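Flavoredoxin (Desulfovibrio vulgaris str. 'Miyazaki F', PDB 2D5M) binds flavin mononucleotide and probably serves as an electron carrier in redox reactions. Local coordinates at residues P43-V48 and K121-I126. Numbering follows the deposited sequence.
Sequences PPSIAV and KLIHQI
Ile123 reaches Pro43 and Ser45 with a single methyl, CD1; strand 133-144 lies between strands 44-48 and 116-126 and pairs antiparallel with both. Its CG1 is wedged between the two backbone arms of its own residue (chi1 57°), and the extended outer bond (chi2 163°) then turns CD1 toward Pro43 and Ser45. On the buried side, CD1 stands 3.8 Å from Ser45 OG, a van der Waals contact with a polar atom. That hydroxyl donates to Pro43 O over 2.8 Å, approaching from well above the carbonyl plane, and the bond links Ser45 to the residue that follows a cis peptide bond. A bound zinc ion lies about 4 Å from the Ser45 side chain, which also packs on Cys39, one of the zinc ligands. The looser side is formed by Pro43 and Ile123, both partly exposed, where Pro43 CG and Ile123 CD1 brush past each other at 4.0 Å. The whole contact buries 72 Å². Ile123 and His124 form a classic beta bulge opposite Ile135. No hydrogen bond joins the two segments directly: the backbone bonding runs through strand 133-144, and the direct contact is a modest dispersion contact made by one methyl between next-but-one strands of the antiparallel sheet, consistent with the split barrel of FMN-binding flavin reductase-like proteins.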
# COMPACT_ATOMS: atom_id res chain seq x y z
N PRO A 43 0.66 -7.02 16.69
CA PRO A 43 -0.62 -7.57 16.19
C PRO A 43 -0.76 -7.21 14.75
O PRO A 43 -0.15 -6.21 14.32
CB PRO A 43 -1.68 -6.92 17.09
CG PRO A 43 -1.06 -5.65 17.50
CD PRO A 43 0.44 -5.83 17.56
N PRO A 44 -1.62 -7.91 14.06
CA PRO A 44 -1.87 -7.52 12.65
C PRO A 44 -2.41 -6.10 12.67
O PRO A 44 -3.35 -5.82 13.42
CB PRO A 44 -2.93 -8.54 12.20
CG PRO A 44 -3.55 -9.02 13.51
CD PRO A 44 -2.46 -9.00 14.53
N SER A 45 -1.81 -5.20 11.90
CA SER A 45 -2.11 -3.78 11.98
C SER A 45 -2.01 -3.09 10.64
O SER A 45 -1.21 -3.50 9.79
CB SER A 45 -1.11 -3.07 12.91
OG SER A 45 -1.02 -3.58 14.22
N ILE A 46 -2.80 -2.03 10.48
CA ILE A 46 -2.76 -1.14 9.33
C ILE A 46 -2.49 0.27 9.81
O ILE A 46 -3.11 0.72 10.81
CB ILE A 46 -4.07 -1.22 8.50
CG1 ILE A 46 -4.12 -2.60 7.85
CG2 ILE A 46 -4.19 -0.09 7.51
CD1 ILE A 46 -5.46 -2.91 7.17
N ALA A 47 -1.63 0.95 9.12
CA ALA A 47 -1.32 2.37 9.31
C ALA A 47 -2.04 3.19 8.26
O ALA A 47 -2.03 2.85 7.07
CB ALA A 47 0.18 2.58 9.24
N VAL A 48 -2.63 4.30 8.70
CA VAL A 48 -3.32 5.22 7.79
C VAL A 48 -2.90 6.65 8.15
O VAL A 48 -2.98 7.03 9.32
CB VAL A 48 -4.84 5.07 7.87
CG1 VAL A 48 -5.37 5.81 6.64
CG2 VAL A 48 -5.34 3.64 7.92
N LYS A 121 -9.13 -1.47 15.90
CA LYS A 121 -9.01 -0.77 17.17
C LYS A 121 -7.81 0.13 17.13
O LYS A 121 -6.69 -0.33 16.81
CB LYS A 121 -8.86 -1.77 18.32
CG LYS A 121 -8.58 -1.24 19.70
CD LYS A 121 -8.35 -2.32 20.76
CE LYS A 121 -7.11 -3.15 20.51
NZ LYS A 121 -6.54 -3.92 21.62
N LEU A 122 -7.92 1.41 17.46
CA LEU A 122 -6.77 2.29 17.47
C LEU A 122 -5.78 1.87 18.57
O LEU A 122 -6.18 1.78 19.74
CB LEU A 122 -7.23 3.73 17.75
CG LEU A 122 -6.13 4.78 17.64
CD1 LEU A 122 -5.55 4.85 16.25
CD2 LEU A 122 -6.64 6.15 18.13
N ILE A 123 -4.53 1.65 18.20
CA ILE A 123 -3.50 1.25 19.15
C ILE A 123 -2.35 2.26 19.21
O ILE A 123 -1.67 2.30 20.25
CB ILE A 123 -3.01 -0.19 18.94
CG1 ILE A 123 -2.47 -0.44 17.53
CG2 ILE A 123 -4.10 -1.17 19.32
CD1 ILE A 123 -1.63 -1.70 17.44
N HIS A 124 -2.10 3.07 18.20
CA HIS A 124 -1.07 4.09 18.30
C HIS A 124 -1.50 5.29 17.51
O HIS A 124 -2.16 5.15 16.46
CB HIS A 124 0.30 3.64 17.76
CG HIS A 124 0.87 2.37 18.32
ND1 HIS A 124 1.37 2.28 19.60
CD2 HIS A 124 1.03 1.13 17.74
CE1 HIS A 124 1.82 1.03 19.79
NE2 HIS A 124 1.63 0.32 18.69
N GLN A 125 -1.16 6.49 17.92
CA GLN A 125 -1.33 7.73 17.16
C GLN A 125 0.04 8.33 17.10
O GLN A 125 0.59 8.82 18.12
CB GLN A 125 -2.40 8.62 17.78
CG GLN A 125 -2.68 9.90 17.01
CD GLN A 125 -3.72 10.82 17.56
OE1 GLN A 125 -3.72 11.98 17.15
NE2 GLN A 125 -4.61 10.34 18.40
N ILE A 126 0.67 8.28 15.96
CA ILE A 126 2.08 8.67 15.78
C ILE A 126 2.17 10.03 15.17
O ILE A 126 1.56 10.32 14.13
CB ILE A 126 2.81 7.64 14.91
CG1 ILE A 126 2.76 6.24 15.58
CG2 ILE A 126 4.23 7.97 14.52
CD1 ILE A 126 3.14 5.10 14.73